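Local coordinates for GH26C (Muricauda sp. MAR_2010_75, PDB 6Q78), which probably hydrolyses beta-1,4-mannosidic linkages in mannans, as a family 26 glycoside hydrolase classed as an endo-beta-mannanase, at residues C157-T171 with F222-W235. Residues are numbered along the deposited sequence; the frame is centred on the assembly and turned at random.
With TRS (2-amino-2-hydroxymethyl-propane-1,3-diol), chain C.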
ATOM      1  N   CYS A 157      -0.644   2.667  -4.479  1.00  5.64           N
ATOM      2  CA  CYS A 157      -1.435   3.774  -3.957  1.00  5.62           C
ATOM      3  C   CYS A 157      -1.714   4.714  -5.129  1.00  6.44           C
ATOM      4  O   CYS A 157      -1.355   4.427  -6.280  1.00  6.67           O
ATOM      5  CB  CYS A 157      -0.730   4.460  -2.778  1.00  6.43           C
ATOM      6  SG  CYS A 157       0.859   5.241  -3.234  1.00  9.77           S
ATOM      7  N   TRP A 158      -2.404   5.831  -4.862  1.00  5.89           N
ATOM      8  CA  TRP A 158      -2.802   6.745  -5.934  1.00  5.93           C
ATOM      9  C   TRP A 158      -2.806   8.169  -5.399  1.00  6.83           C
ATOM     10  O   TRP A 158      -3.798   8.616  -4.796  1.00  6.66           O
ATOM     11  CB  TRP A 158      -4.175   6.346  -6.438  1.00  8.19           C
ATOM     12  CG  TRP A 158      -4.612   7.119  -7.649  1.00  7.66           C
ATOM     13  CD1 TRP A 158      -3.821   7.883  -8.485  1.00  7.78           C
ATOM     14  CD2 TRP A 158      -5.924   7.145  -8.215  1.00  6.35           C
ATOM     15  NE1 TRP A 158      -4.584   8.412  -9.524  1.00  7.24           N
ATOM     16  CE2 TRP A 158      -5.876   7.959  -9.377  1.00  6.53           C
ATOM     17  CE3 TRP A 158      -7.139   6.585  -7.837  1.00  6.57           C
ATOM     18  CZ2 TRP A 158      -6.993   8.180 -10.169  1.00  7.42           C
ATOM     19  CZ3 TRP A 158      -8.266   6.840  -8.620  1.00  9.99           C
ATOM     20  CH2 TRP A 158      -8.179   7.620  -9.761  1.00  8.89           C
ATOM     21  N   HIS A 159      -1.710   8.903  -5.656  1.00  6.26           N
ATOM     22  CA  HIS A 159      -1.694  10.329  -5.348  1.00  6.59           C
ATOM     23  C   HIS A 159      -2.358  11.035  -6.524  1.00  7.52           C
ATOM     24  O   HIS A 159      -1.718  11.497  -7.485  1.00  9.58           O
ATOM     25  CB  HIS A 159      -0.283  10.821  -5.057  1.00  7.13           C
ATOM     26  CG  HIS A 159       0.224  10.409  -3.710  1.00  6.73           C
ATOM     27  ND1 HIS A 159       0.814   9.180  -3.486  1.00  9.12           N
ATOM     28  CD2 HIS A 159       0.257  11.070  -2.522  1.00  9.95           C
ATOM     29  CE1 HIS A 159       1.162   9.092  -2.209  1.00  8.36           C
ATOM     30  NE2 HIS A 159       0.817  10.215  -1.598  1.00 10.83           N
ATOM     31  N   PHE A 160      -3.696  11.066  -6.448  1.00  7.51           N
ATOM     32  CA  PHE A 160      -4.583  11.512  -7.528  1.00  9.30           C
ATOM     33  C   PHE A 160      -4.738  13.028  -7.461  1.00  7.44           C
ATOM     34  O   PHE A 160      -5.281  13.565  -6.499  1.00  8.07           O
ATOM     35  CB  PHE A 160      -5.902  10.761  -7.318  1.00  9.10           C
ATOM     36  CG  PHE A 160      -7.028  11.090  -8.303  1.00  7.58           C
ATOM     37  CD1 PHE A 160      -6.770  11.585  -9.566  1.00 10.05           C
ATOM     38  CD2 PHE A 160      -8.343  10.829  -7.943  1.00  8.19           C
ATOM     39  CE1 PHE A 160      -7.833  11.846 -10.449  1.00 10.42           C
ATOM     40  CE2 PHE A 160      -9.389  11.127  -8.793  1.00  9.83           C
ATOM     41  CZ  PHE A 160      -9.139  11.642 -10.041  1.00  9.20           C
ATOM     42  N   ARG A 161      -4.193  13.721  -8.452  1.00  7.62           N
ATOM     43  CA  ARG A 161      -4.315  15.175  -8.474  1.00  8.41           C
ATOM     44  C   ARG A 161      -5.778  15.559  -8.647  1.00  9.34           C
ATOM     45  O   ARG A 161      -6.522  14.934  -9.406  1.00 10.60           O
ATOM     46  CB  ARG A 161      -3.426  15.777  -9.573  1.00  8.32           C
ATOM     47  CG  ARG A 161      -1.951  15.543  -9.271  1.00  9.03           C
ATOM     48  CD  ARG A 161      -1.036  15.977 -10.404  1.00 10.31           C
ATOM     49  NE  ARG A 161       0.255  15.323 -10.250  1.00 18.09           N
ATOM     50  CZ  ARG A 161       1.254  15.766  -9.503  1.00 20.00           C
ATOM     51  NH1 ARG A 161       1.140  16.897  -8.821  1.00 23.78           N
ATOM     52  NH2 ARG A 161       2.379  15.034  -9.423  1.00 21.42           N
ATOM     53  N   GLU A 162      -6.185  16.610  -7.951  1.00  9.53           N
ATOM     54  CA  GLU A 162      -7.587  16.951  -7.871  1.00  9.28           C
ATOM     55  C   GLU A 162      -8.118  17.309  -9.259  1.00  9.35           C
ATOM     56  O   GLU A 162      -7.372  17.800 -10.114  1.00 10.05           O
ATOM     57  CB  GLU A 162      -7.796  18.099  -6.873  1.00  9.57           C
ATOM     58  CG  GLU A 162      -7.244  19.488  -7.315  1.00 10.33           C
ATOM     59  CD  GLU A 162      -8.122  20.161  -8.339  1.00 11.92           C
ATOM     60  OE1 GLU A 162      -7.587  20.947  -9.191  1.00 13.91           O
ATOM     61  OE2 GLU A 162      -9.351  19.928  -8.283  1.00 14.38           O
ATOM     62  N   PRO A 163      -9.416  17.087  -9.496  1.00 10.06           N
ATOM     63  CA  PRO A 163      -9.920  17.014 -10.883  1.00 10.37           C
ATOM     64  C   PRO A 163     -10.136  18.346 -11.584  1.00 10.33           C
ATOM     65  O   PRO A 163     -10.184  18.362 -12.829  1.00 14.35           O
ATOM     66  CB  PRO A 163     -11.269  16.271 -10.728  1.00 13.37           C
ATOM     67  CG  PRO A 163     -11.710  16.670  -9.337  1.00 10.43           C
ATOM     68  CD  PRO A 163     -10.416  16.624  -8.532  1.00  9.57           C
ATOM     69  N   PHE A 164     -10.278  19.455 -10.857  1.00 10.73           N
ATOM     70  CA  PHE A 164     -10.608  20.711 -11.524  1.00 12.98           C
ATOM     71  C   PHE A 164      -9.449  21.209 -12.375  1.00 18.68           C
ATOM     72  O   PHE A 164      -9.651  21.673 -13.505  1.00 18.01           O
ATOM     73  CB  PHE A 164     -11.040  21.771 -10.508  1.00 12.36           C
ATOM     74  CG  PHE A 164     -12.388  21.518  -9.906  1.00 13.32           C
ATOM     75  CD1 PHE A 164     -13.533  21.836 -10.612  1.00 15.70           C
ATOM     76  CD2 PHE A 164     -12.508  20.961  -8.638  1.00 17.15           C
ATOM     77  CE1 PHE A 164     -14.798  21.599 -10.066  1.00 15.24           C
ATOM     78  CE2 PHE A 164     -13.750  20.724  -8.084  1.00 15.15           C
ATOM     79  CZ  PHE A 164     -14.902  21.057  -8.788  1.00 16.07           C
ATOM     80  N   GLU A 165      -8.231  21.172 -11.833  1.00 12.71           N
ATOM     81  CA  GLU A 165      -7.074  21.598 -12.606  1.00 14.98           C
ATOM     82  C   GLU A 165      -6.029  20.506 -12.780  1.00 14.78           C
ATOM     83  O   GLU A 165      -5.142  20.645 -13.634  1.00 14.05           O
ATOM     84  CB  GLU A 165      -6.428  22.860 -12.003  1.00 13.08           C
ATOM     85  CG  GLU A 165      -7.342  24.116 -12.111  1.00 18.96           C
ATOM     86  CD  GLU A 165      -6.706  25.403 -11.583  1.00 35.16           C
ATOM     87  OE1 GLU A 165      -5.680  25.351 -10.864  1.00 39.32           O
ATOM     88  OE2 GLU A 165      -7.253  26.487 -11.891  1.00 45.80           O
ATOM     89  N   GLY A 166      -6.121  19.407 -12.033  1.00 11.64           N
ATOM     90  CA  GLY A 166      -5.213  18.304 -12.273  1.00 10.35           C
ATOM     91  C   GLY A 166      -3.771  18.515 -11.874  1.00 10.37           C
ATOM     92  O   GLY A 166      -2.919  17.749 -12.316  1.00 11.28           O
ATOM     93  N   GLU A 167      -3.487  19.484 -11.006  1.00 12.80           N
ATOM     94  CA  GLU A 167      -2.099  19.790 -10.666  1.00 11.30           C
ATOM     95  C   GLU A 167      -1.673  19.340  -9.280  1.00 12.81           C
ATOM     96  O   GLU A 167      -0.487  19.039  -9.099  1.00 14.14           O
ATOM     97  CB  GLU A 167      -1.840  21.298 -10.788  1.00 15.61           C
ATOM     98  CG  GLU A 167      -2.024  21.791 -12.190  1.00 15.24           C
ATOM     99  CD  GLU A 167      -1.615  23.241 -12.348  1.00 32.15           C
ATOM    100  OE1 GLU A 167      -0.753  23.526 -13.210  1.00 38.87           O
ATOM    101  OE2 GLU A 167      -2.134  24.079 -11.582  1.00 35.51           O
ATOM    102  N   HIS A 168      -2.580  19.313  -8.280  1.00 11.64           N
ATOM    103  CA  HIS A 168      -2.187  19.113  -6.885  1.00 13.05           C
ATOM    104  C   HIS A 168      -3.073  18.078  -6.217  1.00 11.84           C
ATOM    105  O   HIS A 168      -4.288  18.041  -6.449  1.00 11.54           O
ATOM    106  CB  HIS A 168      -2.299  20.440  -6.103  1.00 14.43           C
ATOM    107  CG  HIS A 168      -1.443  21.532  -6.663  1.00 17.08           C
ATOM    108  ND1 HIS A 168      -0.062  21.488  -6.644  1.00 29.03           N
ATOM    109  CD2 HIS A 168      -1.778  22.689  -7.285  1.00 18.40           C
ATOM    110  CE1 HIS A 168       0.416  22.580  -7.222  1.00 22.15           C
ATOM    111  NE2 HIS A 168      -0.602  23.321  -7.618  1.00 23.83           N
ATOM    112  N   PHE A 169      -2.460  17.238  -5.389  1.00 11.25           N
ATOM    113  CA  PHE A 169      -3.227  16.405  -4.478  1.00 10.83           C
ATOM    114  C   PHE A 169      -3.145  16.856  -3.028  1.00 10.57           C
ATOM    115  O   PHE A 169      -4.042  16.517  -2.248  1.00 11.83           O
ATOM    116  CB  PHE A 169      -2.807  14.916  -4.554  1.00  9.04           C
ATOM    117  CG  PHE A 169      -1.336  14.688  -4.637  1.00 11.04           C
ATOM    118  CD1 PHE A 169      -0.572  14.701  -3.496  1.00 13.14           C
ATOM    119  CD2 PHE A 169      -0.726  14.476  -5.851  1.00 11.07           C
ATOM    120  CE1 PHE A 169       0.784  14.530  -3.566  1.00 13.93           C
ATOM    121  CE2 PHE A 169       0.634  14.304  -5.936  1.00 13.76           C
ATOM    122  CZ  PHE A 169       1.386  14.347  -4.797  1.00 13.96           C
ATOM    123  N   TYR A 170      -2.134  17.649  -2.651  1.00  9.72           N
ATOM    124  CA  TYR A 170      -2.027  18.151  -1.282  1.00 10.69           C
ATOM    125  C   TYR A 170      -2.919  19.378  -1.129  1.00 11.32           C
ATOM    126  O   TYR A 170      -2.845  20.323  -1.933  1.00 13.49           O
ATOM    127  CB  TYR A 170      -0.578  18.536  -0.970  1.00 12.26           C
ATOM    128  CG  TYR A 170       0.340  17.365  -0.689  1.00 14.44           C
ATOM    129  CD1 TYR A 170      -0.083  16.304   0.102  1.00 14.24           C
ATOM    130  CD2 TYR A 170       1.616  17.302  -1.248  1.00 16.04           C
ATOM    131  CE1 TYR A 170       0.736  15.216   0.364  1.00 15.67           C
ATOM    132  CE2 TYR A 170       2.456  16.206  -0.973  1.00 16.00           C
ATOM    133  CZ  TYR A 170       2.002  15.184  -0.163  1.00 18.29           C
ATOM    134  OH  TYR A 170       2.822  14.082   0.096  1.00 18.72           O
ATOM    135  N   THR A 171      -3.801  19.344  -0.123  1.00 11.33           N
ATOM    136  CA  THR A 171      -4.758  20.433   0.044  1.00 12.02           C
ATOM    137  C   THR A 171      -4.074  21.776   0.292  1.00 17.13           C
ATOM    138  O   THR A 171      -4.653  22.807  -0.031  1.00 17.32           O
ATOM    139  CB  THR A 171      -5.706  20.112   1.184  1.00 16.01           C
ATOM    140  OG1 THR A 171      -4.932  19.809   2.349  1.00 16.20           O
ATOM    141  CG2 THR A 171      -6.549  18.912   0.808  1.00 14.39           C
ATOM    142  N   PHE A 222      -4.627  -2.602  -4.695  1.00  7.08           N
ATOM    143  CA  PHE A 222      -4.946  -1.208  -4.978  1.00  5.88           C
ATOM    144  C   PHE A 222      -5.461  -0.563  -3.685  1.00  8.01           C
ATOM    145  O   PHE A 222      -6.428  -1.060  -3.059  1.00  7.45           O
ATOM    146  CB  PHE A 222      -6.007  -1.175  -6.085  1.00  6.04           C
ATOM    147  CG  PHE A 222      -6.477   0.216  -6.477  1.00  7.92           C
ATOM    148  CD1 PHE A 222      -7.838   0.460  -6.681  1.00  7.02           C
ATOM    149  CD2 PHE A 222      -5.579   1.233  -6.746  1.00 11.62           C
ATOM    150  CE1 PHE A 222      -8.284   1.706  -7.126  1.00  9.54           C
ATOM    151  CE2 PHE A 222      -6.040   2.504  -7.148  1.00 11.17           C
ATOM    152  CZ  PHE A 222      -7.382   2.695  -7.358  1.00  7.60           C
ATOM    153  N   ARG A 223      -4.770   0.511  -3.255  1.00  6.87           N
ATOM    154  CA  ARG A 223      -5.003   1.182  -1.965  1.00  6.04           C
ATOM    155  C   ARG A 223      -5.342   2.644  -2.208  1.00  6.09           C
ATOM    156  O   ARG A 223      -4.479   3.508  -2.023  1.00  8.33           O
ATOM    157  CB  ARG A 223      -3.748   1.050  -1.088  1.00  7.70           C
ATOM    158  CG  ARG A 223      -3.909   1.555   0.340  1.00  7.58           C
ATOM    159  CD  ARG A 223      -2.677   1.187   1.161  1.00  6.81           C
ATOM    160  NE  ARG A 223      -1.484   1.917   0.728  1.00  8.40           N
ATOM    161  CZ  ARG A 223      -1.049   3.053   1.282  1.00  6.94           C
ATOM    162  NH1 ARG A 223      -1.696   3.640   2.287  1.00  8.85           N
ATOM    163  NH2 ARG A 223       0.070   3.604   0.845  1.00  9.73           N
ATOM    164  N   PRO A 224      -6.568   2.965  -2.635  1.00  6.37           N
ATOM    165  CA  PRO A 224      -6.898   4.341  -3.031  1.00  6.61           C
ATOM    166  C   PRO A 224      -7.394   5.169  -1.850  1.00  9.97           C
ATOM    167  O   PRO A 224      -7.853   4.636  -0.824  1.00  8.79           O
ATOM    168  CB  PRO A 224      -8.067   4.142  -4.004  1.00  8.25           C
ATOM    169  CG  PRO A 224      -8.775   2.912  -3.427  1.00  9.62           C
ATOM    170  CD  PRO A 224      -7.636   1.996  -2.951  1.00  6.72           C
ATOM    171  N   PHE A 225      -7.300   6.498  -2.020  1.00  6.89           N
ATOM    172  CA  PHE A 225      -7.922   7.446  -1.068  1.00  8.71           C
ATOM    173  C   PHE A 225      -7.467   7.161   0.358  1.00  7.29           C
ATOM    174  O   PHE A 225      -8.244   7.153   1.317  1.00  7.61           O
ATOM    175  CB  PHE A 225      -9.461   7.487  -1.237  1.00  8.33           C
ATOM    176  CG  PHE A 225      -9.870   7.720  -2.672  1.00  8.06           C
ATOM    177  CD1 PHE A 225      -9.554   8.936  -3.270  1.00  7.43           C
ATOM    178  CD2 PHE A 225     -10.508   6.737  -3.422  1.00  7.92           C
ATOM    179  CE1 PHE A 225      -9.865   9.167  -4.601  1.00  9.50           C
ATOM    180  CE2 PHE A 225     -10.837   6.955  -4.750  1.00  9.57           C
ATOM    181  CZ  PHE A 225     -10.523   8.189  -5.331  1.00  8.28           C
ATOM    182  N   HIS A 226      -6.156   6.971   0.487  1.00  7.05           N
ATOM    183  CA  HIS A 226      -5.575   6.611   1.778  1.00  7.20           C
ATOM    184  C   HIS A 226      -5.401   7.826   2.700  1.00  7.61           C
ATOM    185  O   HIS A 226      -5.405   8.995   2.282  1.00  8.96           O
ATOM    186  CB  HIS A 226      -4.210   5.924   1.557  1.00  6.89           C
ATOM    187  CG  HIS A 226      -3.168   6.816   0.940  1.00  7.71           C
ATOM    188  ND1 HIS A 226      -3.363   7.459  -0.270  1.00  8.17           N
ATOM    189  CD2 HIS A 226      -1.917   7.156   1.352  1.00  7.26           C
ATOM    190  CE1 HIS A 226      -2.290   8.162  -0.566  1.00  7.06           C
ATOM    191  NE2 HIS A 226      -1.388   7.989   0.391  1.00  9.31           N
ATOM    192  N   GLU A 227      -5.225   7.535   3.982  1.00  8.67           N
ATOM    193  CA  GLU A 227      -4.973   8.596   4.963  1.00  8.40           C
ATOM    194  C   GLU A 227      -6.082   9.627   4.974  1.00  9.12           C
ATOM    195  O   GLU A 227      -5.845  10.815   5.265  1.00 11.22           O
ATOM    196  CB  GLU A 227      -3.590   9.259   4.759  1.00  8.35           C
ATOM    197  CG  GLU A 227      -2.449   8.214   4.904  1.00  9.55           C
ATOM    198  CD  GLU A 227      -1.075   8.741   4.583  1.00 11.15           C
ATOM    199  OE1 GLU A 227      -0.894   9.934   4.351  1.00 11.68           O
ATOM    200  OE2 GLU A 227      -0.134   7.900   4.535  1.00 10.46           O
ATOM    201  N   PHE A 228      -7.313   9.163   4.752  1.00  9.62           N
ATOM    202  CA  PHE A 228      -8.488  10.017   4.637  1.00  9.13           C
ATOM    203  C   PHE A 228      -8.947  10.578   5.980  1.00 11.64           C
ATOM    204  O   PHE A 228      -9.872  11.418   5.996  1.00 11.82           O
ATOM    205  CB  PHE A 228      -9.619   9.141   4.072  1.00 10.87           C
ATOM    206  CG  PHE A 228      -9.911   7.919   4.930  1.00  9.12           C
ATOM    207  CD1 PHE A 228     -10.704   8.036   6.065  1.00 13.02           C
ATOM    208  CD2 PHE A 228      -9.359   6.689   4.634  1.00 10.18           C
ATOM    209  CE1 PHE A 228     -10.934   6.928   6.867  1.00 12.28           C
ATOM    210  CE2 PHE A 228      -9.603   5.565   5.431  1.00 12.09           C
ATOM    211  CZ  PHE A 228     -10.388   5.705   6.556  1.00 12.07           C
ATOM    212  N   ASP A 229      -8.344  10.140   7.088  1.00 10.07           N
ATOM    213  CA  ASP A 229      -8.624  10.717   8.404  1.00 11.79           C
ATOM    214  C   ASP A 229      -7.810  11.970   8.676  1.00 15.03           C
ATOM    215  O   ASP A 229      -8.139  12.712   9.615  1.00 17.31           O
ATOM    216  CB  ASP A 229      -8.462   9.659   9.517  1.00 11.97           C
ATOM    217  CG  ASP A 229      -7.113   8.915   9.456  0.70 10.57           C
ATOM    218  OD1 ASP A 229      -6.464   8.933   8.392  0.82  9.99           O
ATOM    219  OD2 ASP A 229      -6.729   8.309  10.489  0.84 10.89           O
ATOM    220  N   GLY A 230      -6.770  12.223   7.889  1.00 15.09           N
ATOM    221  CA  GLY A 230      -6.072  13.488   7.925  1.00 14.54           C
ATOM    222  C   GLY A 230      -6.698  14.497   6.965  1.00 15.46           C
ATOM    223  O   GLY A 230      -7.634  14.198   6.225  1.00 16.12           O
ATOM    224  N   ASP A 231      -6.149  15.713   6.993  1.00 17.05           N
ATOM    225  CA  ASP A 231      -6.644  16.819   6.174  1.00 17.08           C
ATOM    226  C   ASP A 231      -5.686  17.225   5.059  1.00 14.39           C
ATOM    227  O   ASP A 231      -5.885  18.277   4.442  1.00 14.94           O
ATOM    228  CB  ASP A 231      -6.966  18.036   7.049  1.00 19.26           C
ATOM    229  CG  ASP A 231      -5.702  18.671   7.693  0.30 15.41           C
ATOM    230  OD1 ASP A 231      -4.565  18.156   7.523  0.89 30.35           O
ATOM    231  OD2 ASP A 231      -5.855  19.699   8.397  0.62 29.87           O
ATOM    232  N   TRP A 232      -4.675  16.415   4.768  1.00 12.49           N
ATOM    233  CA  TRP A 232      -3.661  16.821   3.807  1.00 10.47           C
ATOM    234  C   TRP A 232      -3.999  16.436   2.378  1.00  9.90           C
ATOM    235  O   TRP A 232      -3.383  16.988   1.458  1.00 11.83           O
ATOM    236  CB  TRP A 232      -2.271  16.284   4.167  1.00 11.39           C
ATOM    237  CG  TRP A 232      -2.222  14.817   4.608  1.00 12.01           C
ATOM    238  CD1 TRP A 232      -1.988  13.720   3.797  1.00 12.34           C
ATOM    239  CD2 TRP A 232      -2.304  14.323   5.954  1.00 13.43           C
ATOM    240  NE1 TRP A 232      -1.981  12.565   4.568  1.00 12.95           N
ATOM    241  CE2 TRP A 232      -2.162  12.908   5.888  1.00 10.00           C
ATOM    242  CE3 TRP A 232      -2.527  14.928   7.201  1.00 16.59           C
ATOM    243  CZ2 TRP A 232      -2.205  12.104   7.026  1.00 12.26           C
ATOM    244  CZ3 TRP A 232      -2.571  14.120   8.331  1.00 16.73           C
ATOM    245  CH2 TRP A 232      -2.428  12.721   8.229  1.00 15.18           C
ATOM    246  N   PHE A 233      -4.945  15.528   2.169  1.00  9.55           N
ATOM    247  CA  PHE A 233      -5.460  15.182   0.842  1.00  9.63           C
ATOM    248  C   PHE A 233      -6.906  15.644   0.718  1.00  9.43           C
ATOM    249  O   PHE A 233      -7.626  15.765   1.723  1.00 10.80           O
ATOM    250  CB  PHE A 233      -5.465  13.639   0.636  1.00  9.22           C
ATOM    251  CG  PHE A 233      -4.100  12.998   0.633  1.00  8.24           C
ATOM    252  CD1 PHE A 233      -3.072  13.542  -0.122  1.00 12.29           C
ATOM    253  CD2 PHE A 233      -3.854  11.859   1.388  1.00  8.06           C
ATOM    254  CE1 PHE A 233      -1.826  12.951  -0.165  1.00 10.42           C
ATOM    255  CE2 PHE A 233      -2.603  11.263   1.354  1.00  8.20           C
ATOM    256  CZ  PHE A 233      -1.582  11.811   0.585  1.00 10.59           C
ATOM    257  N   TRP A 234      -7.352  15.864  -0.531  1.00  9.31           N
ATOM    258  CA  TRP A 234      -8.692  16.409  -0.767  1.00 10.74           C
ATOM    259  C   TRP A 234      -9.799  15.385  -0.526  1.00 11.13           C
ATOM    260  O   TRP A 234     -10.973  15.772  -0.423  1.00  9.98           O
ATOM    261  CB  TRP A 234      -8.764  17.046  -2.166  1.00 10.25           C
ATOM    262  CG  TRP A 234      -8.319  16.180  -3.285  1.00  9.14           C
ATOM    263  CD1 TRP A 234      -7.054  16.132  -3.843  1.00  8.88           C
ATOM    264  CD2 TRP A 234      -9.102  15.201  -4.006  1.00  8.87           C
ATOM    265  NE1 TRP A 234      -7.019  15.207  -4.863  1.00  9.71           N
ATOM    266  CE2 TRP A 234      -8.251  14.609  -4.973  1.00  8.44           C
ATOM    267  CE3 TRP A 234     -10.418  14.743  -3.892  1.00  9.09           C
ATOM    268  CZ2 TRP A 234      -8.677  13.617  -5.864  1.00  9.39           C
ATOM    269  CZ3 TRP A 234     -10.853  13.744  -4.768  1.00 12.08           C
ATOM    270  CH2 TRP A 234      -9.967  13.173  -5.745  1.00 10.80           C
ATOM    271  N   TRP A 235      -9.460  14.101  -0.400  1.00  9.10           N
ATOM    272  CA  TRP A 235     -10.415  13.099   0.040  1.00  9.09           C
ATOM    273  C   TRP A 235     -10.460  12.981   1.567  1.00 11.70           C
ATOM    274  O   TRP A 235     -11.079  12.050   2.081  1.00 10.75           O
ATOM    275  CB  TRP A 235     -10.115  11.747  -0.621  1.00  8.53           C
ATOM    276  CG  TRP A 235      -8.702  11.300  -0.475  1.00  8.15           C
ATOM    277  CD1 TRP A 235      -8.158  10.573   0.576  1.00  8.83           C
ATOM    278  CD2 TRP A 235      -7.636  11.463  -1.428  1.00  7.83           C
ATOM    279  NE1 TRP A 235      -6.812  10.330   0.341  1.00  8.60           N
ATOM    280  CE2 TRP A 235      -6.476  10.826  -0.892  1.00  7.58           C
ATOM    281  CE3 TRP A 235      -7.553  12.074  -2.680  1.00  8.25           C
ATOM    282  CZ2 TRP A 235      -5.236  10.820  -1.558  1.00  7.32           C
ATOM    283  CZ3 TRP A 235      -6.327  12.073  -3.353  1.00  7.74           C
ATOM    284  CH2 TRP A 235      -5.170  11.445  -2.789  1.00  7.30           C
TER
HETATM  285  C   TRS C 501       2.719   9.813   2.164  1.00 18.74           C
HETATM  286  C1  TRS C 501       2.693   8.801   1.038  1.00 16.57           C
HETATM  287  C2  TRS C 501       1.691  10.894   1.842  1.00 18.74           C
HETATM  288  C3  TRS C 501       4.153  10.364   2.287  1.00 20.25           C
HETATM  289  N   TRS C 501       2.371   9.142   3.424  1.00 17.83           N
HETATM  290  O1  TRS C 501       1.394   8.218   0.954  1.00 13.48           O
HETATM  291  O2  TRS C 501       2.027  11.542   0.613  1.00 18.05           O
HETATM  292  O3  TRS C 501       4.298  11.254   3.377  1.00 22.36           O
HETATM  293  O   HOH W   1      -4.010   6.094  -2.640  1.00  8.67           O
HETATM  294  O   HOH W   2      -6.424   7.879  -4.262  1.00  9.20           O
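The indole of W234 is sandwiched between E162 and W235, with its edge turned to F160. W234 NE1 donates to F160 O at 2.9 Å, with the oxygen close to the ring plane. W234 CZ2 comes to 3.5 Å from F160 CD2, the indole edge toward the phenyl face, an offset edge-to-face pair with planes at 65°. E162 CB sits over the pyrrole face, 3.8 Å from the centroid of that five-membered ring of W234, a CH-pi contact; W235 CE3 lies over the opposite face. W234 reaches this slot with CG between its own N and carbonyl carbon (chi1 52°). With an alanine here, the space between E162 and W235 would probably be left as a gap and F160 O would lose its indole donor. T171 fits beside this wedge: CG2 packs on the F233 backbone, OG1 donates to D231 O in the carbonyl plane, and T171 N bonds W232 O. Both segments start on the ends of neighbouring parallel strands, 153-157 and 220-223, of the TIM barrel characteristic of family 26, and run on into loops. Nearer the strands, W158 fills the hollow between F222 and F225, and two waters bridge the backbones. On the pocket side the F233 rim meets Y170, CE1 to CE1 at 3.5 Å, with nearly parallel planes. H226 turns its edge to the face of H159, which D116 holds at ND1. A Tris molecule, probably from crystallisation, sits against this cluster: H159 NE2 and Y170 OH both bond its O2, H226 NE2 its O1, and E227 OE2 its amine.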